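Local structure of Dps family protein (Staphylococcus aureus subsp. aureus, 2D5K) at residues 16-30 with 42-56. The protein probably stores iron and protects DNA against oxidative damage, as a twelve-subunit ferritin-like shell of the Dps family. Residues are numbered along the deposited sequence; the frame is centred on the assembly and turned at random.
Sequences VANWTVAYTKLHNFH and HVKFEELYNEASQYV
H30 reaches across to helix segment 42-56 as a knob among H42, F45, E46 and Y49. H30 CB lies 3.9 Å from F45 CB, and with CG anti to the backbone N (chi1 167°) the ring extends between H42 and Y49. CG and CD2 lie against Y49 CE2 and OH, the edge of Y49 meeting the H30 face opposite H42. H30 ND1 donates to H42 O (2.7 Å), the acceptor in the ring plane, which helps fix the ring's rotation. H30 CE1 lies over the H42 ring in an offset stack, 3.0 Å from H42 NE2. At the tip, H30 NE2 hydrogen-bonds a water that donates to E46 OE1, and is weakly bonded to D57 of a second subunit; H42 NE2 is hydrogen-bonded to E61 of that subunit. This set of histidines and acids between two subunits is consistent with the ferroxidase site of Dps proteins. Y49 also stacks face to face on H27, whose ND1 is bonded to Y23 O. Farther along, the edge of Y55 meets the face of W19. The two segments run antiparallel, at 167°, within the ferritin-like four-helix bundle; L26 and F45 touch helix 92-120, W19 and Y55 helix 123-147.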
loop_
_atom_site.group_PDB
_atom_site.type_symbol
_atom_site.label_atom_id
_atom_site.label_comp_id
_atom_site.label_asym_id
_atom_site.label_seq_id
_atom_site.Cartn_x
_atom_site.Cartn_y
_atom_site.Cartn_z
ATOM N N VAL B 16 -33.028 -2.304 -9.172
ATOM C CA VAL B 16 -32.034 -2.919 -10.051
ATOM C C VAL B 16 -32.245 -2.321 -11.439
ATOM O O VAL B 16 -31.285 -1.983 -12.139
ATOM C CB VAL B 16 -32.192 -4.459 -10.134
ATOM C CG1 VAL B 16 -31.214 -5.028 -11.161
ATOM C CG2 VAL B 16 -31.926 -5.085 -8.776
ATOM N N ALA B 17 -33.512 -2.176 -11.817
ATOM C CA ALA B 17 -33.879 -1.604 -13.109
ATOM C C ALA B 17 -33.458 -0.138 -13.196
ATOM O O ALA B 17 -32.804 0.264 -14.159
ATOM C CB ALA B 17 -35.380 -1.731 -13.328
ATOM N N ASN B 18 -33.833 0.656 -12.193
ATOM C CA ASN B 18 -33.477 2.077 -12.165
ATOM C C ASN B 18 -31.981 2.310 -12.328
ATOM O O ASN B 18 -31.552 3.121 -13.143
ATOM C CB ASN B 18 -33.868 2.735 -10.836
ATOM C CG ASN B 18 -35.363 2.858 -10.644
ATOM O OD1 ASN B 18 -36.136 2.860 -11.602
ATOM N ND2 ASN B 18 -35.779 2.994 -9.386
ATOM N N TRP B 19 -31.188 1.601 -11.534
ATOM C CA TRP B 19 -29.753 1.796 -11.566
ATOM C C TRP B 19 -29.037 1.189 -12.759
ATOM O O TRP B 19 -27.940 1.622 -13.109
ATOM C CB TRP B 19 -29.151 1.342 -10.236
ATOM C CG TRP B 19 -29.619 2.248 -9.123
ATOM C CD1 TRP B 19 -30.691 2.053 -8.292
ATOM C CD2 TRP B 19 -29.099 3.546 -8.806
ATOM N NE1 TRP B 19 -30.872 3.154 -7.483
ATOM C CE2 TRP B 19 -29.908 4.083 -7.779
ATOM C CE3 TRP B 19 -28.031 4.308 -9.295
ATOM C CZ2 TRP B 19 -29.680 5.349 -7.229
ATOM C CZ3 TRP B 19 -27.803 5.569 -8.749
ATOM C CH2 TRP B 19 -28.627 6.074 -7.725
ATOM N N THR B 20 -29.656 0.206 -13.396
ATOM C CA THR B 20 -29.043 -0.375 -14.581
ATOM C C THR B 20 -29.198 0.680 -15.678
ATOM O O THR B 20 -28.269 0.941 -16.438
ATOM C CB THR B 20 -29.737 -1.682 -14.996
ATOM O OG1 THR B 20 -29.505 -2.680 -13.990
ATOM C CG2 THR B 20 -29.184 -2.183 -16.323
ATOM N N VAL B 21 -30.373 1.300 -15.748
ATOM C CA VAL B 21 -30.604 2.341 -16.746
ATOM C C VAL B 21 -29.724 3.548 -16.427
ATOM O O VAL B 21 -29.100 4.124 -17.323
ATOM C CB VAL B 21 -32.081 2.783 -16.781
ATOM C CG1 VAL B 21 -32.261 3.917 -17.779
ATOM C CG2 VAL B 21 -32.966 1.604 -17.166
ATOM N N ALA B 22 -29.667 3.922 -15.150
ATOM C CA ALA B 22 -28.856 5.062 -14.726
ATOM C C ALA B 22 -27.381 4.827 -15.030
ATOM O O ALA B 22 -26.652 5.758 -15.373
ATOM C CB ALA B 22 -29.044 5.315 -13.236
ATOM N N TYR B 23 -26.947 3.578 -14.901
ATOM C CA TYR B 23 -25.555 3.219 -15.167
ATOM C C TYR B 23 -25.136 3.696 -16.556
ATOM O O TYR B 23 -24.078 4.307 -16.728
ATOM C CB TYR B 23 -25.388 1.700 -15.069
ATOM C CG TYR B 23 -23.984 1.216 -15.344
ATOM C CD1 TYR B 23 -22.972 1.360 -14.393
ATOM C CD2 TYR B 23 -23.665 0.619 -16.561
ATOM C CE1 TYR B 23 -21.673 0.916 -14.651
ATOM C CE2 TYR B 23 -22.375 0.175 -16.830
ATOM C CZ TYR B 23 -21.386 0.325 -15.874
ATOM O OH TYR B 23 -20.113 -0.121 -16.147
ATOM N N THR B 24 -25.972 3.417 -17.547
ATOM C CA THR B 24 -25.674 3.823 -18.916
ATOM C C THR B 24 -25.927 5.316 -19.134
ATOM O O THR B 24 -25.184 5.971 -19.867
ATOM C CB THR B 24 -26.480 2.971 -19.923
ATOM O OG1 THR B 24 -25.935 1.644 -19.945
ATOM C CG2 THR B 24 -26.404 3.560 -21.331
ATOM N N LYS B 25 -26.953 5.868 -18.494
ATOM C CA LYS B 25 -27.206 7.294 -18.665
ATOM C C LYS B 25 -26.030 8.083 -18.103
ATOM O O LYS B 25 -25.659 9.127 -18.642
ATOM C CB LYS B 25 -28.504 7.730 -17.971
ATOM C CG LYS B 25 -28.748 9.228 -18.118
ATOM C CD LYS B 25 -30.222 9.614 -18.113
ATOM C CE LYS B 25 -30.840 9.524 -16.741
ATOM N NZ LYS B 25 -32.226 10.099 -16.755
ATOM N N LEU B 26 -25.434 7.578 -17.024
ATOM C CA LEU B 26 -24.292 8.251 -16.419
ATOM C C LEU B 26 -23.065 8.152 -17.322
ATOM O O LEU B 26 -22.210 9.026 -17.293
ATOM C CB LEU B 26 -23.997 7.672 -15.031
ATOM C CG LEU B 26 -24.978 8.125 -13.945
ATOM C CD1 LEU B 26 -24.875 7.210 -12.730
ATOM C CD2 LEU B 26 -24.680 9.567 -13.559
ATOM N N HIS B 27 -22.970 7.087 -18.117
ATOM C CA HIS B 27 -21.854 6.960 -19.048
ATOM C C HIS B 27 -22.062 8.009 -20.131
ATOM O O HIS B 27 -21.122 8.680 -20.555
ATOM C CB HIS B 27 -21.816 5.573 -19.696
ATOM C CG HIS B 27 -21.008 4.574 -18.930
ATOM N ND1 HIS B 27 -21.453 3.993 -17.763
ATOM C CD2 HIS B 27 -19.769 4.073 -19.153
ATOM C CE1 HIS B 27 -20.523 3.174 -17.300
ATOM N NE2 HIS B 27 -19.492 3.205 -18.125
ATOM N N ASN B 28 -23.309 8.143 -20.571
ATOM C CA ASN B 28 -23.664 9.117 -21.597
ATOM C C ASN B 28 -23.256 10.516 -21.138
ATOM O O ASN B 28 -22.590 11.251 -21.871
ATOM C CB ASN B 28 -25.174 9.055 -21.859
ATOM C CG ASN B 28 -25.634 10.049 -22.910
ATOM O OD1 ASN B 28 -25.482 11.258 -22.744
ATOM N ND2 ASN B 28 -26.205 9.539 -24.003
ATOM N N PHE B 29 -23.639 10.884 -19.917
ATOM C CA PHE B 29 -23.296 12.206 -19.400
ATOM C C PHE B 29 -21.782 12.336 -19.235
ATOM O O PHE B 29 -21.208 13.390 -19.493
ATOM C CB PHE B 29 -24.017 12.464 -18.070
ATOM C CG PHE B 29 -25.514 12.650 -18.211
ATOM C CD1 PHE B 29 -26.125 12.613 -19.465
ATOM C CD2 PHE B 29 -26.308 12.864 -17.087
ATOM C CE1 PHE B 29 -27.505 12.785 -19.598
ATOM C CE2 PHE B 29 -27.690 13.038 -17.209
ATOM C CZ PHE B 29 -28.287 12.998 -18.471
ATOM N N HIS B 30 -21.149 11.249 -18.808
ATOM C CA HIS B 30 -19.701 11.186 -18.618
ATOM C C HIS B 30 -18.991 11.490 -19.944
ATOM O O HIS B 30 -17.972 12.179 -19.973
ATOM C CB HIS B 30 -19.356 9.775 -18.107
ATOM C CG HIS B 30 -17.899 9.422 -18.139
ATOM N ND1 HIS B 30 -16.970 9.983 -17.289
ATOM C CD2 HIS B 30 -17.233 8.480 -18.851
ATOM C CE1 HIS B 30 -15.798 9.398 -17.470
ATOM N NE2 HIS B 30 -15.931 8.483 -18.412
ATOM N N HIS B 42 -16.975 15.233 -15.493
ATOM C CA HIS B 42 -16.557 14.025 -16.199
ATOM C C HIS B 42 -16.209 12.963 -15.153
ATOM O O HIS B 42 -16.623 11.806 -15.260
ATOM C CB HIS B 42 -15.343 14.342 -17.088
ATOM C CG HIS B 42 -14.788 13.157 -17.815
ATOM N ND1 HIS B 42 -13.529 12.654 -17.562
ATOM C CD2 HIS B 42 -15.310 12.388 -18.798
ATOM C CE1 HIS B 42 -13.300 11.626 -18.359
ATOM N NE2 HIS B 42 -14.365 11.444 -19.119
ATOM N N VAL B 43 -15.470 13.374 -14.127
ATOM C CA VAL B 43 -15.078 12.466 -13.060
ATOM C C VAL B 43 -16.249 12.110 -12.150
ATOM O O VAL B 43 -16.458 10.941 -11.833
ATOM C CB VAL B 43 -13.948 13.071 -12.199
ATOM C CG1 VAL B 43 -13.666 12.172 -11.002
ATOM C CG2 VAL B 43 -12.696 13.231 -13.041
ATOM N N LYS B 44 -17.016 13.111 -11.733
ATOM C CA LYS B 44 -18.152 12.865 -10.849
ATOM C C LYS B 44 -19.135 11.854 -11.439
ATOM O O LYS B 44 -19.648 10.993 -10.727
ATOM C CB LYS B 44 -18.890 14.174 -10.536
ATOM C CG LYS B 44 -20.028 13.994 -9.536
ATOM C CD LYS B 44 -19.504 13.411 -8.224
ATOM C CE LYS B 44 -20.629 12.879 -7.340
ATOM N NZ LYS B 44 -21.536 13.940 -6.810
ATOM N N PHE B 45 -19.400 11.954 -12.738
ATOM C CA PHE B 45 -20.327 11.019 -13.364
ATOM C C PHE B 45 -19.787 9.592 -13.335
ATOM O O PHE B 45 -20.561 8.638 -13.254
ATOM C CB PHE B 45 -20.645 11.445 -14.804
ATOM C CG PHE B 45 -21.420 12.737 -14.898
ATOM C CD1 PHE B 45 -22.346 13.083 -13.918
ATOM C CD2 PHE B 45 -21.230 13.601 -15.970
ATOM C CE1 PHE B 45 -23.072 14.274 -14.004
ATOM C CE2 PHE B 45 -21.950 14.790 -16.066
ATOM C CZ PHE B 45 -22.871 15.126 -15.081
ATOM N N GLU B 46 -18.465 9.441 -13.395
ATOM C CA GLU B 46 -17.872 8.105 -13.343
ATOM C C GLU B 46 -17.999 7.548 -11.929
ATOM O O GLU B 46 -18.301 6.373 -11.741
ATOM C CB GLU B 46 -16.394 8.132 -13.745
ATOM C CG GLU B 46 -15.786 6.729 -13.806
ATOM C CD GLU B 46 -14.370 6.699 -14.343
ATOM O OE1 GLU B 46 -14.032 7.540 -15.203
ATOM O OE2 GLU B 46 -13.597 5.812 -13.917
ATOM N N GLU B 47 -17.769 8.393 -10.932
ATOM C CA GLU B 47 -17.888 7.952 -9.547
ATOM C C GLU B 47 -19.320 7.474 -9.333
ATOM O O GLU B 47 -19.564 6.475 -8.654
ATOM C CB GLU B 47 -17.562 9.101 -8.590
ATOM C CG GLU B 47 -16.211 9.762 -8.869
ATOM C CD GLU B 47 -15.843 10.828 -7.849
ATOM O OE1 GLU B 47 -16.739 11.590 -7.426
ATOM O OE2 GLU B 47 -14.653 10.913 -7.479
ATOM N N LEU B 48 -20.266 8.189 -9.932
ATOM C CA LEU B 48 -21.670 7.830 -9.812
ATOM C C LEU B 48 -22.022 6.515 -10.499
ATOM O O LEU B 48 -22.759 5.711 -9.928
ATOM C CB LEU B 48 -22.558 8.959 -10.353
ATOM C CG LEU B 48 -22.562 10.212 -9.472
ATOM C CD1 LEU B 48 -23.289 11.347 -10.175
ATOM C CD2 LEU B 48 -23.228 9.887 -8.135
ATOM N N TYR B 49 -21.529 6.267 -11.713
ATOM C CA TYR B 49 -21.900 4.996 -12.309
ATOM C C TYR B 49 -21.180 3.830 -11.642
ATOM O O TYR B 49 -21.697 2.718 -11.632
ATOM C CB TYR B 49 -21.757 4.973 -13.852
ATOM C CG TYR B 49 -20.394 5.178 -14.496
ATOM C CD1 TYR B 49 -19.323 4.311 -14.250
ATOM C CD2 TYR B 49 -20.216 6.185 -15.443
ATOM C CE1 TYR B 49 -18.107 4.448 -14.952
ATOM C CE2 TYR B 49 -19.017 6.330 -16.141
ATOM C CZ TYR B 49 -17.970 5.463 -15.895
ATOM O OH TYR B 49 -16.797 5.624 -16.603
ATOM N N ASN B 50 -20.012 4.076 -11.055
ATOM C CA ASN B 50 -19.319 2.995 -10.357
ATOM C C ASN B 50 -20.162 2.644 -9.128
ATOM O O ASN B 50 -20.293 1.476 -8.755
ATOM C CB ASN B 50 -17.915 3.421 -9.921
ATOM C CG ASN B 50 -16.917 3.403 -11.065
ATOM O OD1 ASN B 50 -17.079 2.658 -12.033
ATOM N ND2 ASN B 50 -15.869 4.211 -10.949
ATOM N N GLU B 51 -20.749 3.662 -8.508
ATOM C CA GLU B 51 -21.588 3.438 -7.344
ATOM C C GLU B 51 -22.872 2.736 -7.776
ATOM O O GLU B 51 -23.382 1.866 -7.071
ATOM C CB GLU B 51 -21.904 4.768 -6.660
ATOM C CG GLU B 51 -22.928 4.674 -5.553
ATOM C CD GLU B 51 -22.896 5.884 -4.641
ATOM O OE1 GLU B 51 -22.649 7.001 -5.141
ATOM O OE2 GLU B 51 -23.124 5.720 -3.422
ATOM N N ALA B 52 -23.387 3.109 -8.944
ATOM C CA ALA B 52 -24.604 2.497 -9.464
ATOM C C ALA B 52 -24.401 1.001 -9.663
ATOM O O ALA B 52 -25.281 0.198 -9.339
ATOM C CB ALA B 52 -24.997 3.147 -10.788
ATOM N N SER B 53 -23.243 0.626 -10.200
ATOM C CA SER B 53 -22.952 -0.787 -10.440
ATOM C C SER B 53 -22.922 -1.557 -9.124
ATOM O O SER B 53 -23.349 -2.708 -9.069
ATOM C CB SER B 53 -21.613 -0.946 -11.177
ATOM O OG SER B 53 -20.523 -0.477 -10.396
ATOM N N GLN B 54 -22.419 -0.924 -8.068
ATOM C CA GLN B 54 -22.365 -1.570 -6.759
ATOM C C GLN B 54 -23.779 -1.846 -6.248
ATOM O O GLN B 54 -24.038 -2.908 -5.672
ATOM C CB GLN B 54 -21.619 -0.695 -5.750
ATOM C CG GLN B 54 -20.167 -0.424 -6.111
ATOM C CD GLN B 54 -19.436 0.343 -5.027
ATOM O OE1 GLN B 54 -19.825 1.457 -4.663
ATOM N NE2 GLN B 54 -18.371 -0.253 -4.501
ATOM N N TYR B 55 -24.693 -0.895 -6.459
ATOM C CA TYR B 55 -26.079 -1.063 -6.022
ATOM C C TYR B 55 -26.752 -2.197 -6.766
ATOM O O TYR B 55 -27.434 -3.030 -6.170
ATOM C CB TYR B 55 -26.905 0.206 -6.266
ATOM C CG TYR B 55 -26.574 1.367 -5.370
ATOM C CD1 TYR B 55 -26.289 1.173 -4.020
ATOM C CD2 TYR B 55 -26.580 2.671 -5.867
ATOM C CE1 TYR B 55 -26.015 2.248 -3.184
ATOM C CE2 TYR B 55 -26.310 3.754 -5.038
ATOM C CZ TYR B 55 -26.028 3.533 -3.701
ATOM O OH TYR B 55 -25.756 4.597 -2.879
ATOM N N VAL B 56 -26.576 -2.207 -8.083
ATOM C CA VAL B 56 -27.174 -3.232 -8.918
ATOM C C VAL B 56 -26.795 -4.630 -8.440
ATOM O O VAL B 56 -27.649 -5.512 -8.338
ATOM C CB VAL B 56 -26.752 -3.055 -10.397
ATOM C CG1 VAL B 56 -27.183 -4.262 -11.218
ATOM C CG2 VAL B 56 -27.397 -1.796 -10.962
HETATM O O HOH W 1 -18.395 0.158 -13.944
HETATM O O HOH W 2 -13.113 7.670 -18.026
#